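Local coordinates for protein thioredoxin peroxidase 2 (Plasmodium falciparum, PDB 2C0D) that probably reduces hydrogen peroxide and organic hydroperoxides as a thioredoxin-dependent, mitochondrial 2-Cys peroxiredoxin of the malaria parasite, at residues 128-133 against 137-142; 64-69 against 105-110. All blocks are in the same frame, centred on the assembly; numbering follows the deposited sequence.

Contact 1 of 2, residues 128-133 against 137-142; sequences INKDIS and NVLYDN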
ATOM      1  N   ILE B 128      22.532  -0.706  -6.955  1.00  9.62           N
ATOM      2  CA  ILE B 128      23.163  -1.203  -8.180  1.00 10.09           C
ATOM      3  C   ILE B 128      23.316  -2.704  -8.192  1.00  8.37           C
ATOM      4  O   ILE B 128      23.381  -3.280  -9.284  1.00  9.86           O
ATOM      5  CB  ILE B 128      24.524  -0.576  -8.528  1.00 11.75           C
ATOM      6  CG1 ILE B 128      25.454  -0.657  -7.315  1.00 14.32           C
ATOM      7  CG2 ILE B 128      24.330   0.794  -9.273  1.00 17.22           C
ATOM      8  CD1 ILE B 128      26.882  -0.455  -7.746  1.00 21.80           C
ATOM      9  N   ASN B 129      23.263  -3.349  -7.016  1.00  7.42           N
ATOM     10  CA  ASN B 129      23.309  -4.823  -6.996  1.00  7.62           C
ATOM     11  C   ASN B 129      21.911  -5.490  -6.887  1.00  6.85           C
ATOM     12  O   ASN B 129      21.814  -6.725  -6.841  1.00  8.38           O
ATOM     13  CB  ASN B 129      24.200  -5.305  -5.851  1.00  7.65           C
ATOM     14  CG  ASN B 129      25.629  -4.812  -5.978  1.00 10.71           C
ATOM     15  OD1 ASN B 129      26.156  -4.641  -7.085  1.00  8.30           O
ATOM     16  ND2 ASN B 129      26.272  -4.560  -4.816  1.00 15.28           N
ATOM     17  N   LYS B 130      20.869  -4.654  -6.834  1.00  6.73           N
ATOM     18  CA  LYS B 130      19.435  -5.051  -6.819  1.00  7.53           C
ATOM     19  C   LYS B 130      18.946  -5.703  -5.540  1.00  7.30           C
ATOM     20  O   LYS B 130      17.759  -6.052  -5.465  1.00  9.04           O
ATOM     21  CB  LYS B 130      19.046  -5.938  -8.032  1.00  7.90           C
ATOM     22  CG  LYS B 130      19.517  -5.331  -9.374  1.00 12.04           C
ATOM     23  CD  LYS B 130      19.013  -6.142 -10.537  1.00 18.47           C
ATOM     24  CE  LYS B 130      19.569  -5.595 -11.845  1.00 23.48           C
ATOM     25  NZ  LYS B 130      20.937  -6.194 -12.049  1.00 27.13           N
ATOM     26  N   ASP B 131      19.818  -5.843  -4.541  1.00  7.42           N
ATOM     27  CA  ASP B 131      19.442  -6.516  -3.268  1.00  8.29           C
ATOM     28  C   ASP B 131      18.444  -5.706  -2.420  1.00  8.09           C
ATOM     29  O   ASP B 131      17.654  -6.292  -1.653  1.00  8.61           O
ATOM     30  CB  ASP B 131      20.676  -6.884  -2.435  1.00  9.42           C
ATOM     31  CG  ASP B 131      21.475  -5.677  -2.022  1.00 12.27           C
ATOM     32  OD1 ASP B 131      22.221  -5.163  -2.892  1.00 13.34           O
ATOM     33  OD2 ASP B 131      21.387  -5.228  -0.831  1.00 13.70           O
ATOM     34  N   ILE B 132      18.447  -4.378  -2.558  1.00  6.42           N
ATOM     35  CA  ILE B 132      17.522  -3.586  -1.762  1.00  5.94           C
ATOM     36  C   ILE B 132      16.136  -3.826  -2.328  1.00  4.67           C
ATOM     37  O   ILE B 132      15.197  -4.186  -1.589  1.00  5.44           O
ATOM     38  CB  ILE B 132      17.864  -2.096  -1.779  1.00  5.07           C
ATOM     39  CG1 ILE B 132      19.313  -1.850  -1.244  1.00  6.60           C
ATOM     40  CG2 ILE B 132      16.829  -1.317  -0.902  1.00  7.47           C
ATOM     41  CD1 ILE B 132      19.721  -0.391  -1.440  1.00  8.01           C
ATOM     42  N   SER B 133      15.989  -3.628  -3.639  1.00  5.00           N
ATOM     43  CA  SER B 133      14.666  -3.884  -4.269  1.00  6.43           C
ATOM     44  C   SER B 133      14.227  -5.326  -4.051  1.00  7.14           C
ATOM     45  O   SER B 133      13.044  -5.573  -3.782  1.00  7.99           O
ATOM     46  CB  SER B 133      14.649  -3.530  -5.771  1.00  5.41           C
ATOM     47  OG  SER B 133      15.007  -2.158  -5.931  1.00  9.06           O
ATOM     48  N   ASN B 137      10.803  -6.776  -1.859  1.00  5.83           N
ATOM     49  CA  ASN B 137       9.838  -7.504  -2.707  1.00  8.11           C
ATOM     50  C   ASN B 137       9.324  -6.621  -3.850  1.00  7.04           C
ATOM     51  O   ASN B 137       8.166  -6.722  -4.277  1.00  9.11           O
ATOM     52  CB  ASN B 137       8.661  -7.997  -1.843  1.00  9.88           C
ATOM     53  CG  ASN B 137       9.081  -9.063  -0.837  1.00 14.17           C
ATOM     54  OD1 ASN B 137      10.050  -9.794  -1.036  1.00 20.88           O
ATOM     55  ND2 ASN B 137       8.326  -9.160   0.266  1.00 22.25           N
ATOM     56  N   VAL B 138      10.179  -5.716  -4.349  1.00  5.94           N
ATOM     57  CA  VAL B 138       9.776  -4.810  -5.427  1.00  6.50           C
ATOM     58  C   VAL B 138      10.721  -4.889  -6.651  1.00  7.29           C
ATOM     59  O   VAL B 138      10.674  -4.025  -7.513  1.00  8.22           O
ATOM     60  CB  VAL B 138       9.630  -3.329  -4.957  1.00  6.14           C
ATOM     61  CG1 VAL B 138       8.461  -3.196  -3.977  1.00  9.16           C
ATOM     62  CG2 VAL B 138      10.935  -2.775  -4.340  1.00  8.10           C
ATOM     63  N   LEU B 139      11.519  -5.938  -6.742  1.00  7.57           N
ATOM     64  CA  LEU B 139      12.404  -6.089  -7.918  1.00  8.31           C
ATOM     65  C   LEU B 139      11.612  -6.820  -9.000  1.00  8.64           C
ATOM     66  O   LEU B 139      11.150  -7.965  -8.786  1.00  9.21           O
ATOM     67  CB  LEU B 139      13.661  -6.894  -7.558  1.00  7.92           C
ATOM     68  CG  LEU B 139      14.655  -7.053  -8.720  1.00  8.30           C
ATOM     69  CD1 LEU B 139      15.131  -5.647  -9.222  1.00  8.92           C
ATOM     70  CD2 LEU B 139      15.829  -7.901  -8.306  1.00 10.34           C
ATOM     71  N   TYR B 140      11.431  -6.152 -10.127  1.00  7.32           N
ATOM     72  CA  TYR B 140      10.708  -6.746 -11.251  1.00  9.37           C
ATOM     73  C   TYR B 140      11.709  -7.392 -12.205  1.00  9.49           C
ATOM     74  O   TYR B 140      12.598  -6.718 -12.732  1.00  9.27           O
ATOM     75  CB  TYR B 140       9.942  -5.661 -11.969  1.00 10.28           C
ATOM     76  CG  TYR B 140       9.279  -6.170 -13.220  1.00 14.97           C
ATOM     77  CD1 TYR B 140       8.133  -6.950 -13.149  1.00 18.53           C
ATOM     78  CD2 TYR B 140       9.837  -5.906 -14.457  1.00 15.84           C
ATOM     79  CE1 TYR B 140       7.511  -7.430 -14.313  1.00 21.86           C
ATOM     80  CE2 TYR B 140       9.229  -6.368 -15.632  1.00 20.61           C
ATOM     81  CZ  TYR B 140       8.081  -7.134 -15.538  1.00 20.80           C
ATOM     82  OH  TYR B 140       7.519  -7.585 -16.716  1.00 24.87           O
ATOM     83  N   ASP B 141      11.515  -8.681 -12.468  1.00  9.94           N
ATOM     84  CA  ASP B 141      12.276  -9.403 -13.545  1.00 10.91           C
ATOM     85  C   ASP B 141      13.809  -9.289 -13.458  1.00 10.82           C
ATOM     86  O   ASP B 141      14.473  -9.300 -14.487  1.00 10.62           O
ATOM     87  CB  ASP B 141      11.833  -8.945 -14.940  1.00 11.97           C
ATOM     88  CG  ASP B 141      12.092 -10.014 -16.011  1.00 14.29           C
ATOM     89  OD1 ASP B 141      11.993 -11.215 -15.683  1.00 20.09           O
ATOM     90  OD2 ASP B 141      12.318  -9.646 -17.170  1.00 17.08           O
ATOM     91  N   ASN B 142      14.359  -9.242 -12.241  1.00  9.86           N
ATOM     92  CA  ASN B 142      15.809  -9.033 -12.078  1.00 10.70           C
ATOM     93  C   ASN B 142      16.328  -7.827 -12.847  1.00 10.38           C
ATOM     94  O   ASN B 142      17.480  -7.831 -13.349  1.00  9.61           O
ATOM     95  CB  ASN B 142      16.603 -10.273 -12.516  1.00 11.28           C
ATOM     96  CG  ASN B 142      18.005 -10.254 -11.974  1.00 14.92           C
ATOM     97  OD1 ASN B 142      18.208  -9.923 -10.804  1.00 16.99           O
ATOM     98  ND2 ASN B 142      18.998 -10.508 -12.839  1.00 17.62           N
TER

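Contact 2 of 2, residues 64-69 against 105-110; sequences YPLNYT and LAWKNM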
ATOM      1  N   TYR B  64      11.463   3.458  -7.480  1.00  5.29           N
ATOM      2  CA  TYR B  64      10.894   3.830  -8.805  1.00  6.23           C
ATOM      3  C   TYR B  64      11.798   3.299  -9.907  1.00  6.59           C
ATOM      4  O   TYR B  64      12.986   2.981  -9.642  1.00  6.68           O
ATOM      5  CB  TYR B  64      10.730   5.362  -8.945  1.00  7.79           C
ATOM      6  CG  TYR B  64      12.026   6.063  -8.651  1.00  8.92           C
ATOM      7  CD1 TYR B  64      13.030   6.218  -9.647  1.00 10.99           C
ATOM      8  CD2 TYR B  64      12.293   6.513  -7.350  1.00 10.87           C
ATOM      9  CE1 TYR B  64      14.258   6.812  -9.336  1.00 13.19           C
ATOM     10  CE2 TYR B  64      13.521   7.101  -7.034  1.00 13.13           C
ATOM     11  CZ  TYR B  64      14.484   7.237  -8.012  1.00 14.18           C
ATOM     12  OH  TYR B  64      15.676   7.825  -7.614  1.00 19.88           O
ATOM     13  N   PRO B  65      11.235   3.143 -11.120  1.00  7.73           N
ATOM     14  CA  PRO B  65      11.966   2.783 -12.341  1.00  7.22           C
ATOM     15  C   PRO B  65      12.474   4.027 -13.096  1.00  7.44           C
ATOM     16  O   PRO B  65      11.845   5.094 -13.035  1.00  7.55           O
ATOM     17  CB  PRO B  65      10.869   2.075 -13.176  1.00  6.77           C
ATOM     18  CG  PRO B  65       9.634   2.887 -12.876  1.00  9.04           C
ATOM     19  CD  PRO B  65       9.767   3.153 -11.343  1.00  7.38           C
ATOM     20  N   LEU B  66      13.623   3.875 -13.769  1.00  7.72           N
ATOM     21  CA  LEU B  66      14.151   4.913 -14.654  1.00  9.37           C
ATOM     22  C   LEU B  66      14.132   4.537 -16.150  1.00  9.41           C
ATOM     23  O   LEU B  66      14.603   5.318 -16.969  1.00 11.14           O
ATOM     24  CB  LEU B  66      15.579   5.298 -14.259  1.00 10.15           C
ATOM     25  CG  LEU B  66      15.745   6.105 -12.970  1.00 13.48           C
ATOM     26  CD1 LEU B  66      17.213   6.601 -12.823  1.00 15.28           C
ATOM     27  CD2 LEU B  66      14.792   7.274 -12.869  1.00 18.12           C
ATOM     28  N   ASN B  67      13.541   3.406 -16.509  1.00  8.41           N
ATOM     29  CA  ASN B  67      13.437   3.083 -17.948  1.00  9.17           C
ATOM     30  C   ASN B  67      12.497   4.080 -18.636  1.00  9.48           C
ATOM     31  O   ASN B  67      11.604   4.647 -17.990  1.00  8.65           O
ATOM     32  CB  ASN B  67      13.019   1.643 -18.182  1.00  9.97           C
ATOM     33  CG  ASN B  67      11.806   1.273 -17.397  1.00 13.28           C
ATOM     34  OD1 ASN B  67      10.693   1.606 -17.785  1.00 17.14           O
ATOM     35  ND2 ASN B  67      12.006   0.563 -16.282  1.00 14.47           N
ATOM     36  N   TYR B  68      12.708   4.340 -19.916  1.00  9.01           N
ATOM     37  CA  TYR B  68      11.869   5.347 -20.586  1.00 12.20           C
ATOM     38  C   TYR B  68      10.378   5.034 -20.584  1.00 11.57           C
ATOM     39  O   TYR B  68       9.561   5.958 -20.577  1.00 12.92           O
ATOM     40  CB  TYR B  68      12.325   5.604 -22.016  1.00 13.09           C
ATOM     41  CG  TYR B  68      13.684   6.272 -22.117  1.00 15.69           C
ATOM     42  CD1 TYR B  68      14.105   7.209 -21.174  1.00 17.40           C
ATOM     43  CD2 TYR B  68      14.526   5.993 -23.199  1.00 20.13           C
ATOM     44  CE1 TYR B  68      15.353   7.811 -21.258  1.00 19.70           C
ATOM     45  CE2 TYR B  68      15.776   6.619 -23.321  1.00 21.82           C
ATOM     46  CZ  TYR B  68      16.177   7.519 -22.339  1.00 18.48           C
ATOM     47  OH  TYR B  68      17.411   8.140 -22.417  1.00 21.40           O
ATOM     48  N   THR B  69      10.022   3.760 -20.616  1.00 11.86           N
ATOM     49  CA  THR B  69       8.600   3.407 -20.636  1.00 12.96           C
ATOM     50  C   THR B  69       7.892   3.931 -19.389  1.00 13.61           C
ATOM     51  O   THR B  69       6.794   4.527 -19.505  1.00 14.39           O
ATOM     52  CB  THR B  69       8.369   1.908 -20.789  1.00 13.68           C
ATOM     53  OG1 THR B  69       8.967   1.489 -22.023  1.00 15.28           O
ATOM     54  CG2 THR B  69       6.859   1.608 -20.874  1.00 14.20           C
ATOM     55  N   LEU B 105      22.604  11.683 -10.877  1.00  5.50           N
ATOM     56  CA  LEU B 105      23.138  13.036 -11.051  1.00  5.21           C
ATOM     57  C   LEU B 105      22.634  13.612 -12.394  1.00  4.92           C
ATOM     58  O   LEU B 105      22.219  14.758 -12.462  1.00  6.40           O
ATOM     59  CB  LEU B 105      24.670  13.026 -11.003  1.00  4.95           C
ATOM     60  CG  LEU B 105      25.287  14.420 -11.246  1.00  6.29           C
ATOM     61  CD1 LEU B 105      24.758  15.438 -10.197  1.00  9.86           C
ATOM     62  CD2 LEU B 105      26.824  14.219 -11.237  1.00 10.41           C
ATOM     63  N   ALA B 106      22.708  12.818 -13.462  1.00  6.28           N
ATOM     64  CA  ALA B 106      22.220  13.245 -14.788  1.00  7.26           C
ATOM     65  C   ALA B 106      20.729  13.629 -14.748  1.00  8.51           C
ATOM     66  O   ALA B 106      20.312  14.618 -15.365  1.00  9.24           O
ATOM     67  CB  ALA B 106      22.449  12.142 -15.792  1.00  8.38           C
ATOM     68  N   TRP B 107      19.937  12.878 -13.978  1.00  7.63           N
ATOM     69  CA  TRP B 107      18.489  13.161 -13.870  1.00  7.83           C
ATOM     70  C   TRP B 107      18.258  14.491 -13.128  1.00  7.65           C
ATOM     71  O   TRP B 107      17.362  15.297 -13.501  1.00  8.23           O
ATOM     72  CB  TRP B 107      17.803  12.012 -13.135  1.00  8.34           C
ATOM     73  CG  TRP B 107      16.329  11.874 -13.453  1.00  8.76           C
ATOM     74  CD1 TRP B 107      15.658  12.283 -14.582  1.00 10.55           C
ATOM     75  CD2 TRP B 107      15.385  11.179 -12.647  1.00  9.63           C
ATOM     76  NE1 TRP B 107      14.324  11.888 -14.502  1.00 11.23           N
ATOM     77  CE2 TRP B 107      14.141  11.215 -13.323  1.00 11.80           C
ATOM     78  CE3 TRP B 107      15.468  10.549 -11.406  1.00 12.59           C
ATOM     79  CZ2 TRP B 107      12.975  10.638 -12.785  1.00 12.26           C
ATOM     80  CZ3 TRP B 107      14.267   9.975 -10.850  1.00 11.64           C
ATOM     81  CH2 TRP B 107      13.068  10.031 -11.565  1.00 10.57           C
ATOM     82  N   LYS B 108      19.064  14.747 -12.097  1.00  7.80           N
ATOM     83  CA  LYS B 108      18.979  15.995 -11.326  1.00  8.61           C
ATOM     84  C   LYS B 108      19.404  17.193 -12.165  1.00  9.37           C
ATOM     85  O   LYS B 108      18.808  18.276 -12.076  1.00 10.10           O
ATOM     86  CB  LYS B 108      19.831  15.941 -10.076  1.00  8.17           C
ATOM     87  CG  LYS B 108      19.259  14.959  -9.033  1.00  8.29           C
ATOM     88  CD  LYS B 108      20.116  14.873  -7.762  1.00  9.72           C
ATOM     89  CE  LYS B 108      19.904  16.081  -6.887  1.00 12.78           C
ATOM     90  NZ  LYS B 108      20.831  16.041  -5.677  1.00 12.76           N
ATOM     91  N   ASN B 109      20.422  16.991 -12.973  1.00  8.53           N
ATOM     92  CA  ASN B 109      20.940  18.074 -13.822  1.00 10.12           C
ATOM     93  C   ASN B 109      20.082  18.406 -15.055  1.00 12.50           C
ATOM     94  O   ASN B 109      20.184  19.523 -15.606  1.00 14.59           O
ATOM     95  CB  ASN B 109      22.391  17.768 -14.195  1.00  9.71           C
ATOM     96  CG  ASN B 109      23.081  18.955 -14.867  1.00 14.10           C
ATOM     97  OD1 ASN B 109      23.127  20.063 -14.313  1.00 16.30           O
ATOM     98  ND2 ASN B 109      23.521  18.748 -16.083  1.00 18.47           N
ATOM     99  N   MET B 110      19.219  17.485 -15.461  1.00 12.79           N
ATOM    100  CA  MET B 110      18.420  17.601 -16.682  1.00 15.72           C
ATOM    101  C   MET B 110      17.320  18.640 -16.479  1.00 15.87           C
ATOM    102  O   MET B 110      16.682  18.642 -15.438  1.00 15.55           O
ATOM    103  CB  MET B 110      17.783  16.227 -16.960  1.00 15.26           C
ATOM    104  CG  MET B 110      17.085  16.050 -18.282  1.00 17.78           C
ATOM    105  SD  MET B 110      16.448  14.349 -18.332  1.00 21.68           S
ATOM    106  CE  MET B 110      17.963  13.408 -18.274  1.00 18.81           C
TER

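Contact 1 of 2, residues 128-133 against 137-142
A Schellman motif ends the short helix 131-135 and turns the chain into strand 139-140: Val138 N donates to Ser133 O at 2.9 Å (164° at the hydrogen), while Asn137, with positive phi, takes the C-prime place. One methyl of Val138, CG2, rests 3.5 Å from that same Ser133 O, so a methyl lies beside the carbonyl oxygen that the hydrogen bond already occupies. Past the turn, Leu139 folds back along the first turn of the helix. Its CG lies opposite the backbone N (chi1 -178°), which carries the two methyls forward to Lys130, where CD2 comes 3.8 Å from Lys130 CB; nearer the backbone, Leu139 CB packs 3.9 Å from Ser133 CB. The side chains of Lys130, the N-cap residue, and Asn142 cross at about a right angle. Lys130 CE comes 3.4 Å from the main-chain O of Asn142, and NZ is farther away, so it is methylene rather than the ammonium that makes the closest approach. Asp127 holds the start of the helix through the N-H groups of Ile132 and Ser133. Beneath, Ser133 and Val138 both rest on Phe63 of strand 58-63, and Val138 is joined by backbone hydrogen bonding to Leu146 of strand 144-152.

Contact 2 of 2, residues 64-69 against 105-110
Trp107 reaches out from helix 101-109 with CG roughly opposite its backbone N (chi1 -156°), and this sends the indole toward Tyr64 and Leu66, six-membered half foremost. Leu66 keeps CD1 in the extended position (chi2 -171°), which leaves the other methyl, CD2, turned to the side and onto the indole; of the two it alone touches. It makes a CH-pi contact, 3.5 Å from CD2 to the centroid of the Trp107 six-membered ring and almost on the ring normal. The nearest carbon under it is Trp107 CZ3, at 3.4 Å from Leu66 CD2, so the methyl sits over the face but displaced toward the outer rim. That same CZ3 corner is also met by Tyr64, whose CE1 lies 3.5 Å from Trp107 CZ3. The two aromatic planes are inclined at 41° with ring centroids 5.5 Å apart, an oblique meeting in which the side chains run past each other in opposite directions. Leu66 CG in turn lies at the edge of the phenol ring, so the three groups pack against one another. In the thioredoxin-like fold of peroxiredoxins, residues 64-69 belong to the loop that leaves strand 58-63 and leads to helix 73-81, just ahead of Cys72, the predicted peroxidatic cysteine. The Trp107 side chain is about 6 Å from that of Cys72 and also touches Val71, Pro73 and Ile76, so it packs against the start of helix 73-81, beside the predicted active-site cysteine. On its far side from CZ3, the indole NE1 makes a weak hydrogen bond to Gly115 O.

Overall arrangement
Contact 2 is the more buried of the two and wholly apolar and aromatic, linking parts of the chain 36 residues apart next to the predicted active site. Contact 1 is local and partly exposed: a backbone hydrogen bond at a helix end does the turning, with aliphatic packing beside it and a lysine chain at the rim, away from that site. The centres of contact 1 and contact 2 are about 17 Å apart. The nearest atoms of contact 1 and contact 2 are about 7 Å apart, without touching. Strands 58-63 and 144-152 connect them. Contact 1 rests on Phe63, contact 2 begins at the next residue, Tyr64, and strand 144-152 meets Ser133 and Val138 in one and Tyr64 in the other.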